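Local atomic coordinates of esterase D (Lactobacillus rhamnosus, PDB entry 3DLT), a protein that probably hydrolyses carboxylic esters, with an alpha/beta-hydrolase fold. Residues V25-A30 with Y50-P55; F96-S101 with G121-P126; H132-G137 with E196-R201. All coordinates share one frame; numbering follows the deposited sequence.

How the contacts relate
Contacts 1 and 2 are neighbours in the same central sheet, their centres 11 Å apart: strand 23-28 lies beside strand 94-99, and probable hydrogen bonds join L28 N to F98 O at 2.9 Å and V26 O to F98 N at 3.0 Å. Contact 3 lies beyond the C-terminal ends of these strands, its centre 15 Å from that of contact 2 and 23 Å from that of contact 1. It touches contact 2 where V198 CG2 packs on S124 OG at 3.7 Å. All three contacts reach one butanoic acid, which is hydrogen-bonded to S101, the predicted nucleophile, and to H226 of the predicted relay. A second butanoic acid is bound in contact 3.

Contact 1 (V25-A30 with Y50-P55). With BUA (butanoic acid), chain B.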
loop_
_atom_site.group_PDB
_atom_site.type_symbol
_atom_site.label_atom_id
_atom_site.label_comp_id
_atom_site.label_asym_id
_atom_site.label_seq_id
_atom_site.Cartn_x
_atom_site.Cartn_y
_atom_site.Cartn_z
ATOM N N VAL A 25 8.526 5.682 -9.789
ATOM C CA VAL A 25 7.891 4.691 -8.949
ATOM C C VAL A 25 6.843 5.390 -8.082
ATOM O O VAL A 25 7.135 6.403 -7.488
ATOM C CB VAL A 25 8.906 3.929 -8.049
ATOM C CG1 VAL A 25 8.189 2.809 -7.285
ATOM C CG2 VAL A 25 10.036 3.319 -8.889
ATOM N N VAL A 26 5.617 4.865 -8.117
ATOM C CA VAL A 26 4.521 5.266 -7.252
ATOM C C VAL A 26 4.436 4.283 -6.099
ATOM O O VAL A 26 4.431 3.073 -6.290
ATOM C CB VAL A 26 3.190 5.258 -8.015
ATOM C CG1 VAL A 26 2.025 5.672 -7.099
ATOM C CG2 VAL A 26 3.273 6.172 -9.218
ATOM N N LEU A 27 4.376 4.825 -4.877
ATOM C CA LEU A 27 4.309 4.062 -3.656
ATOM C C LEU A 27 3.047 4.529 -2.950
ATOM O O LEU A 27 2.941 5.721 -2.644
ATOM C CB LEU A 27 5.517 4.427 -2.776
ATOM C CG LEU A 27 6.890 3.989 -3.296
ATOM C CD1 LEU A 27 8.062 4.387 -2.300
ATOM C CD2 LEU A 27 6.752 2.521 -3.423
ATOM N N LEU A 28 2.130 3.585 -2.700
ATOM C CA LEU A 28 0.823 3.847 -2.082
ATOM C C LEU A 28 0.748 3.276 -0.670
ATOM O O LEU A 28 0.983 2.094 -0.450
ATOM C CB LEU A 28 -0.293 3.237 -2.924
ATOM C CG LEU A 28 -0.306 3.582 -4.411
ATOM C CD1 LEU A 28 -1.415 2.803 -5.120
ATOM C CD2 LEU A 28 -0.449 5.063 -4.658
ATOM N N HIS A 29 0.378 4.119 0.293
ATOM C CA HIS A 29 0.670 3.825 1.684
ATOM C C HIS A 29 -0.371 2.911 2.342
ATOM O O HIS A 29 -1.298 2.416 1.684
ATOM C CB HIS A 29 0.926 5.103 2.470
ATOM C CG HIS A 29 -0.273 5.991 2.661
ATOM N ND1 HIS A 29 -1.384 5.618 3.390
ATOM C CD2 HIS A 29 -0.498 7.270 2.264
ATOM C CE1 HIS A 29 -2.252 6.613 3.405
ATOM N NE2 HIS A 29 -1.732 7.637 2.752
ATOM N N ALA A 30 -0.198 2.676 3.640
ATOM C CA ALA A 30 -1.059 1.771 4.383
ATOM C C ALA A 30 -2.361 2.471 4.841
ATOM O O ALA A 30 -2.435 3.702 4.930
ATOM C CB ALA A 30 -0.313 1.221 5.574
ATOM N N TYR A 50 16.105 6.492 -9.046
ATOM C CA TYR A 50 14.707 6.455 -9.419
ATOM C C TYR A 50 13.925 7.703 -9.011
ATOM O O TYR A 50 14.226 8.337 -8.013
ATOM C CB TYR A 50 14.077 5.196 -8.836
ATOM C CG TYR A 50 14.625 3.902 -9.405
ATOM C CD1 TYR A 50 14.468 3.590 -10.746
ATOM C CD2 TYR A 50 15.283 2.981 -8.591
ATOM C CE1 TYR A 50 14.963 2.386 -11.272
ATOM C CE2 TYR A 50 15.762 1.783 -9.084
ATOM C CZ TYR A 50 15.603 1.480 -10.422
ATOM O OH TYR A 50 16.099 0.284 -10.896
ATOM N N GLY A 51 12.944 8.079 -9.819
ATOM C CA GLY A 51 11.957 9.064 -9.403
ATOM C C GLY A 51 10.917 8.380 -8.518
ATOM O O GLY A 51 10.630 7.197 -8.685
ATOM N N VAL A 52 10.353 9.116 -7.570
ATOM C CA VAL A 52 9.426 8.545 -6.621
ATOM C C VAL A 52 8.287 9.547 -6.327
ATOM O O VAL A 52 8.497 10.736 -6.316
ATOM C CB VAL A 52 10.161 8.105 -5.292
ATOM C CG1 VAL A 52 9.240 7.236 -4.461
ATOM C CG2 VAL A 52 11.460 7.312 -5.576
ATOM N N TYR A 53 7.069 9.043 -6.193
ATOM C CA TYR A 53 5.933 9.851 -5.784
ATOM C C TYR A 53 5.057 9.076 -4.794
ATOM O O TYR A 53 4.560 7.967 -5.078
ATOM C CB TYR A 53 5.119 10.266 -7.012
ATOM C CG TYR A 53 3.906 11.130 -6.707
ATOM C CD1 TYR A 53 4.002 12.263 -5.914
ATOM C CD2 TYR A 53 2.673 10.812 -7.224
ATOM C CE1 TYR A 53 2.879 13.046 -5.642
ATOM C CE2 TYR A 53 1.566 11.574 -6.961
ATOM C CZ TYR A 53 1.673 12.688 -6.190
ATOM O OH TYR A 53 0.526 13.423 -5.967
ATOM N N VAL A 54 4.818 9.726 -3.645
ATOM C CA VAL A 54 4.182 9.133 -2.499
ATOM C C VAL A 54 3.040 10.093 -2.155
ATOM O O VAL A 54 3.224 11.089 -1.476
ATOM C CB VAL A 54 5.161 8.986 -1.303
ATOM C CG1 VAL A 54 4.549 8.153 -0.233
ATOM C CG2 VAL A 54 6.487 8.355 -1.778
ATOM N N PRO A 55 1.862 9.821 -2.699
ATOM C CA PRO A 55 0.708 10.646 -2.360
ATOM C C PRO A 55 0.099 10.322 -1.016
ATOM O O PRO A 55 0.403 9.288 -0.403
ATOM C CB PRO A 55 -0.276 10.299 -3.454
ATOM C CG PRO A 55 0.032 8.860 -3.782
ATOM C CD PRO A 55 1.529 8.771 -3.689
HETATM C C1 BUA B . -3.463 -3.779 7.176
HETATM C C2 BUA B . -3.629 -2.281 7.157
HETATM C C3 BUA B . -2.295 -1.559 6.942
HETATM C C4 BUA B . -1.943 -1.578 5.462
HETATM O O1 BUA B . -2.733 -1.063 4.665
HETATM O O2 BUA B . -0.881 -2.099 5.086
HETATM O O HOH W 1 1.273 6.680 -0.707
#
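V25 O accepts the backbone N-H of Y53 at 2.9 Å, with the donor nearly on the carbonyl axis, and Y53 O in turn receives L27 N in a straighter bond (168° at the hydrogen). A third link, V25 N to G51 O, is short but bent to 128° and counts as weak. This alternation is that of parallel strands. V52 CA, 3.3 Å from V25 O, adds a C-H...O contact. Beyond the last direct bond, water 1 donates to both L27 O and P55 O and bridges the strands as they part. The strands belong to the beta-alpha-beta unit 23-28, 39-47, 51-54 of the central sheet.

On the face of V25 and V52, L27 CD1 rests on V52 CG1 at 3.8 Å, beneath helix 39-47. On the face of V26 and Y53, L28 CD2 reaches P55 CG at 3.9 Å, and helix 74-89 packs there.

H29 CG stands between its backbone N and carbonyl carbon (chi1 68°), a rotation that lets ND1 donate to A30 O at 2.7 Å with that oxygen in the ring plane. Because NE2 is paired with F57 N, a donor, the ring is probably neutral with its proton on ND1, and the bond probably steadies the loop in which A30 CB approaches butanoic acid C4.

Contact 2 (F96-S101 with G121-P126); sequences FVFGLS and GVFSSP. With BUA (butanoic acid), chain B.
F98 CB packs closely on the far end of the F123 ring, 3.5 Å from CZ. The two phenyl planes lie within 12° of each other but are slid apart, so the rings barely overlap, with centroids 5.5 Å apart. L100 CD2 rests on F123 CB at 3.8 Å, the two side chains crossing at about a right angle. Replacing F123 by alanine would remove the ring, which is likely to leave F98 CB without its neighbour and a gap next to V241 of helix 234-247. Glycine is required at G121: its backbone angles would jam a CB against the preceding carbonyl, and that CB would also lie near F98 CD1.

Between the backbones, F123 N donates to G99 O at 2.8 Å and G121 N to V97 O, whereas G99 N to G121 O is long and weak. G99 opens the Gly-X-Ser-X-Gly sequence of the alpha/beta-hydrolase nucleophile elbow, where strand 94-99 turns into helix 101-113.

There the packing gives way to polar links. S101 OG, beside its own backbone N (chi1 -67°), donates in the carbonyl plane to S125 O at 2.7 Å. S101 N donates to butanoic acid O2 at 2.9 Å. Nearer partly exposed P126, water 2 spans the chains, donating to S101 O and to S124 O, 2.8 Å from each.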
loop_
_atom_site.group_PDB
_atom_site.type_symbol
_atom_site.label_atom_id
_atom_site.label_comp_id
_atom_site.label_asym_id
_atom_site.label_seq_id
_atom_site.Cartn_x
_atom_site.Cartn_y
_atom_site.Cartn_z
ATOM N N PHE A 96 6.718 2.030 -12.210
ATOM C CA PHE A 96 6.429 0.902 -11.345
ATOM C C PHE A 96 5.455 1.392 -10.285
ATOM O O PHE A 96 5.473 2.585 -10.002
ATOM C CB PHE A 96 7.713 0.434 -10.695
ATOM C CG PHE A 96 8.668 -0.236 -11.648
ATOM C CD1 PHE A 96 8.808 -1.616 -11.660
ATOM C CD2 PHE A 96 9.418 0.516 -12.530
ATOM C CE1 PHE A 96 9.711 -2.235 -12.519
ATOM C CE2 PHE A 96 10.277 -0.085 -13.436
ATOM C CZ PHE A 96 10.434 -1.466 -13.423
ATOM N N VAL A 97 4.614 0.504 -9.747
ATOM C CA VAL A 97 3.588 0.860 -8.748
ATOM C C VAL A 97 3.495 -0.194 -7.681
ATOM O O VAL A 97 3.141 -1.325 -7.969
ATOM C CB VAL A 97 2.172 1.032 -9.369
ATOM C CG1 VAL A 97 1.159 1.681 -8.330
ATOM C CG2 VAL A 97 2.241 1.894 -10.580
ATOM N N PHE A 98 3.828 0.182 -6.440
ATOM C CA PHE A 98 3.742 -0.698 -5.299
ATOM C C PHE A 98 2.947 -0.072 -4.185
ATOM O O PHE A 98 2.775 1.134 -4.123
ATOM C CB PHE A 98 5.123 -0.986 -4.728
ATOM C CG PHE A 98 6.116 -1.428 -5.742
ATOM C CD1 PHE A 98 6.229 -2.759 -6.077
ATOM C CD2 PHE A 98 6.948 -0.505 -6.345
ATOM C CE1 PHE A 98 7.164 -3.162 -7.009
ATOM C CE2 PHE A 98 7.888 -0.889 -7.274
ATOM C CZ PHE A 98 7.994 -2.215 -7.620
ATOM N N GLY A 99 2.502 -0.908 -3.274
ATOM C CA GLY A 99 1.819 -0.420 -2.088
ATOM C C GLY A 99 1.805 -1.445 -0.990
ATOM O O GLY A 99 2.171 -2.592 -1.190
ATOM N N LEU A 100 1.405 -0.998 0.202
ATOM C CA LEU A 100 1.271 -1.849 1.379
ATOM C C LEU A 100 -0.055 -2.592 1.238
ATOM O O LEU A 100 -0.387 -2.937 0.107
ATOM C CB LEU A 100 1.450 -0.992 2.646
ATOM C CG LEU A 100 2.908 -0.826 3.034
ATOM C CD1 LEU A 100 3.103 0.394 4.015
ATOM C CD2 LEU A 100 3.442 -2.186 3.632
ATOM N N SER A 101 -0.812 -2.902 2.285
ATOM C CA SER A 101 -1.995 -3.712 2.056
ATOM C C SER A 101 -3.032 -2.938 1.281
ATOM O O SER A 101 -3.414 -3.352 0.193
ATOM C CB SER A 101 -2.633 -4.247 3.340
ATOM O OG SER A 101 -1.822 -5.176 4.007
ATOM N N GLY A 121 3.483 -4.279 -7.656
ATOM C CA GLY A 121 3.205 -5.371 -6.735
ATOM C C GLY A 121 2.871 -4.816 -5.374
ATOM O O GLY A 121 2.451 -3.665 -5.255
ATOM N N VAL A 122 3.078 -5.645 -4.363
ATOM C CA VAL A 122 2.537 -5.370 -3.038
ATOM C C VAL A 122 3.619 -5.686 -2.022
ATOM O O VAL A 122 4.480 -6.526 -2.273
ATOM C CB VAL A 122 1.274 -6.220 -2.779
ATOM C CG1 VAL A 122 0.204 -5.944 -3.816
ATOM C CG2 VAL A 122 1.629 -7.748 -2.756
ATOM N N PHE A 123 3.601 -4.961 -0.900
ATOM C CA PHE A 123 4.481 -5.204 0.226
ATOM C C PHE A 123 3.717 -5.846 1.375
ATOM O O PHE A 123 4.282 -6.133 2.437
ATOM C CB PHE A 123 5.091 -3.896 0.717
ATOM C CG PHE A 123 5.866 -3.152 -0.319
ATOM C CD1 PHE A 123 6.527 -3.813 -1.333
ATOM C CD2 PHE A 123 5.956 -1.796 -0.262
ATOM C CE1 PHE A 123 7.230 -3.111 -2.265
ATOM C CE2 PHE A 123 6.666 -1.086 -1.197
ATOM C CZ PHE A 123 7.339 -1.749 -2.188
ATOM N N SER A 124 2.433 -6.073 1.177
ATOM C CA SER A 124 1.677 -6.893 2.092
ATOM C C SER A 124 0.372 -7.330 1.446
ATOM O O SER A 124 -0.097 -6.742 0.447
ATOM C CB SER A 124 1.397 -6.166 3.393
ATOM O OG SER A 124 1.122 -7.104 4.408
ATOM N N SER A 125 -0.200 -8.374 2.039
ATOM C CA SER A 125 -1.365 -9.041 1.506
ATOM C C SER A 125 -2.566 -8.121 1.509
ATOM O O SER A 125 -2.636 -7.170 2.305
ATOM C CB SER A 125 -1.683 -10.294 2.321
ATOM O OG SER A 125 -0.757 -11.314 2.071
ATOM N N PRO A 126 -3.528 -8.404 0.616
ATOM C CA PRO A 126 -4.709 -7.569 0.542
ATOM C C PRO A 126 -5.607 -7.687 1.770
ATOM O O PRO A 126 -5.447 -8.610 2.588
ATOM C CB PRO A 126 -5.436 -8.080 -0.728
ATOM C CG PRO A 126 -4.918 -9.479 -0.949
ATOM C CD PRO A 126 -3.536 -9.512 -0.364
HETATM C C1 BUA B . -3.463 -3.779 7.176
HETATM C C2 BUA B . -3.629 -2.281 7.157
HETATM C C3 BUA B . -2.295 -1.559 6.942
HETATM C C4 BUA B . -1.943 -1.578 5.462
HETATM O O1 BUA B . -2.733 -1.063 4.665
HETATM O O2 BUA B . -0.881 -2.099 5.086
HETATM O O HOH W 2 -2.349 -5.724 -0.880
#

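Contact 3 (H132-G137 with E196-R201); sequences HHLVPG and ELVDGR. With BUA (butanoic acid), chain C; BUA (butanoic acid), chain B.
L134, which packs on L197 across the contact, also gives its backbone N to O2 of the chain C butanoic acid at 2.7 Å. H132 ND1 meets the same O2 at the ring edge, at a doubtfully short separation, while D170 holds NE2. O1 accepts V135 N at 3.1 Å, consistent with a carboxylate, if ionised, placed at the start of helix 134-149. In this alpha/beta-hydrolase fold, H133 N donates to L197 O at 3.0 Å, tilted 33° from the carbonyl plane: a single backbone bridge between the chain leading into that helix and the loop that follows D195 of the predicted relay, whose OD1 accepts L197 N and V198 N.

A second link passes through water 3, which donates to E196 O and lies at the edge of the H133 ring, in its plane. L134 CD2 has apolar contacts on both L197 CB, at 3.8 Å, and C1 of the chain B butanoic acid, at 3.4 Å; V198 CG1 touches that C1 too.

Further along the loop, R201 grips D199 side-on, NE to OD1 at 3.1 Å on the syn lone pair and NH2 to OD2. Before helix 202-209, R201 N makes a capping bond to the same OD1, met from 47° above the carboxylate plane.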
loop_
_atom_site.group_PDB
_atom_site.type_symbol
_atom_site.label_atom_id
_atom_site.label_comp_id
_atom_site.label_asym_id
_atom_site.label_seq_id
_atom_site.Cartn_x
_atom_site.Cartn_y
_atom_site.Cartn_z
ATOM N N HIS A 132 -8.602 -10.629 8.048
ATOM C CA HIS A 132 -7.857 -9.589 8.730
ATOM C C HIS A 132 -8.326 -9.314 10.154
ATOM O O HIS A 132 -9.477 -9.596 10.513
ATOM C CB HIS A 132 -7.868 -8.298 7.901
ATOM C CG HIS A 132 -9.224 -7.873 7.412
ATOM N ND1 HIS A 132 -10.192 -7.367 8.247
ATOM C CD2 HIS A 132 -9.760 -7.853 6.168
ATOM C CE1 HIS A 132 -11.268 -7.063 7.544
ATOM N NE2 HIS A 132 -11.031 -7.339 6.274
ATOM N N HIS A 133 -7.398 -8.779 10.949
ATOM C CA HIS A 133 -7.663 -8.328 12.315
ATOM C C HIS A 133 -7.231 -6.893 12.422
ATOM O O HIS A 133 -6.229 -6.579 13.066
ATOM C CB HIS A 133 -6.900 -9.162 13.357
ATOM C CG HIS A 133 -7.365 -10.583 13.463
ATOM N ND1 HIS A 133 -6.530 -11.613 13.846
ATOM C CD2 HIS A 133 -8.575 -11.149 13.220
ATOM C CE1 HIS A 133 -7.209 -12.750 13.843
ATOM N NE2 HIS A 133 -8.450 -12.496 13.460
ATOM N N LEU A 134 -8.013 -6.022 11.800
ATOM C CA LEU A 134 -7.683 -4.609 11.703
ATOM C C LEU A 134 -8.348 -3.785 12.768
ATOM O O LEU A 134 -7.836 -2.737 13.130
ATOM C CB LEU A 134 -8.084 -4.067 10.328
ATOM C CG LEU A 134 -7.344 -4.732 9.158
ATOM C CD1 LEU A 134 -7.708 -4.078 7.849
ATOM C CD2 LEU A 134 -5.837 -4.707 9.372
ATOM N N VAL A 135 -9.491 -4.250 13.264
ATOM C CA VAL A 135 -10.274 -3.472 14.213
ATOM C C VAL A 135 -9.465 -3.197 15.470
ATOM O O VAL A 135 -9.305 -2.040 15.841
ATOM C CB VAL A 135 -11.618 -4.136 14.513
ATOM C CG1 VAL A 135 -12.321 -3.453 15.683
ATOM C CG2 VAL A 135 -12.476 -4.105 13.262
ATOM N N PRO A 136 -8.935 -4.237 16.125
ATOM C CA PRO A 136 -7.985 -3.962 17.224
ATOM C C PRO A 136 -6.834 -2.976 16.904
ATOM O O PRO A 136 -6.578 -2.040 17.696
ATOM C CB PRO A 136 -7.425 -5.352 17.574
ATOM C CG PRO A 136 -8.055 -6.324 16.625
ATOM C CD PRO A 136 -9.229 -5.676 15.996
ATOM N N GLY A 137 -6.132 -3.200 15.792
ATOM C CA GLY A 137 -5.105 -2.270 15.313
ATOM C C GLY A 137 -5.634 -0.851 15.117
ATOM O O GLY A 137 -5.071 0.109 15.651
ATOM N N GLU A 196 0.217 -9.597 12.157
ATOM C CA GLU A 196 -0.951 -9.774 12.973
ATOM C C GLU A 196 -2.179 -9.107 12.358
ATOM O O GLU A 196 -3.307 -9.365 12.797
ATOM C CB GLU A 196 -0.686 -9.196 14.366
ATOM C CG GLU A 196 0.393 -9.982 15.121
ATOM C CD GLU A 196 0.606 -9.465 16.554
ATOM O OE1 GLU A 196 -0.395 -9.090 17.204
ATOM O OE2 GLU A 196 1.777 -9.411 17.015
ATOM N N LEU A 197 -1.967 -8.282 11.330
ATOM C CA LEU A 197 -3.010 -7.457 10.792
ATOM C C LEU A 197 -3.690 -8.126 9.643
ATOM O O LEU A 197 -4.903 -8.060 9.542
ATOM C CB LEU A 197 -2.460 -6.092 10.365
ATOM C CG LEU A 197 -2.001 -5.202 11.528
ATOM C CD1 LEU A 197 -1.395 -3.898 10.994
ATOM C CD2 LEU A 197 -3.162 -4.928 12.483
ATOM N N VAL A 198 -2.933 -8.742 8.743
ATOM C CA VAL A 198 -3.557 -9.492 7.655
ATOM C C VAL A 198 -2.993 -10.899 7.626
ATOM O O VAL A 198 -1.905 -11.157 8.134
ATOM C CB VAL A 198 -3.400 -8.807 6.275
ATOM C CG1 VAL A 198 -4.093 -7.438 6.275
ATOM C CG2 VAL A 198 -1.930 -8.695 5.864
ATOM N N ASP A 199 -3.764 -11.808 7.046
ATOM C CA ASP A 199 -3.415 -13.205 6.990
ATOM C C ASP A 199 -2.386 -13.408 5.884
ATOM O O ASP A 199 -2.718 -13.386 4.704
ATOM C CB ASP A 199 -4.662 -14.028 6.685
ATOM C CG ASP A 199 -4.390 -15.532 6.657
ATOM O OD1 ASP A 199 -3.204 -15.950 6.702
ATOM O OD2 ASP A 199 -5.375 -16.293 6.597
ATOM N N GLY A 200 -1.139 -13.630 6.266
ATOM C CA GLY A 200 -0.063 -13.711 5.282
ATOM C C GLY A 200 -0.178 -14.804 4.228
ATOM O O GLY A 200 0.509 -14.755 3.204
ATOM N N ARG A 201 -0.992 -15.818 4.497
ATOM C CA ARG A 201 -1.193 -16.916 3.542
ATOM C C ARG A 201 -1.826 -16.468 2.226
ATOM O O ARG A 201 -1.649 -17.093 1.175
ATOM C CB ARG A 201 -2.051 -18.011 4.180
ATOM C CG ARG A 201 -1.349 -18.732 5.314
ATOM C CD ARG A 201 -2.261 -19.721 6.011
ATOM N NE ARG A 201 -3.303 -19.032 6.778
ATOM C CZ ARG A 201 -4.072 -19.619 7.694
ATOM N NH1 ARG A 201 -3.935 -20.919 7.964
ATOM N NH2 ARG A 201 -4.990 -18.904 8.339
HETATM C C1 BUA C . -14.715 -7.420 10.630
HETATM C C2 BUA C . -13.567 -7.275 11.597
HETATM C C3 BUA C . -12.306 -7.889 11.022
HETATM C C4 BUA C . -11.105 -7.075 11.433
HETATM O O1 BUA C . -10.863 -6.949 12.646
HETATM O O2 BUA C . -10.384 -6.569 10.548
HETATM C C1 BUA B . -3.463 -3.779 7.176
HETATM C C2 BUA B . -3.629 -2.281 7.157
HETATM C C3 BUA B . -2.295 -1.559 6.942
HETATM C C4 BUA B . -1.943 -1.578 5.462
HETATM O O1 BUA B . -2.733 -1.063 4.665
HETATM O O2 BUA B . -0.881 -2.099 5.086
HETATM O O HOH W 3 -4.129 -11.069 14.772
#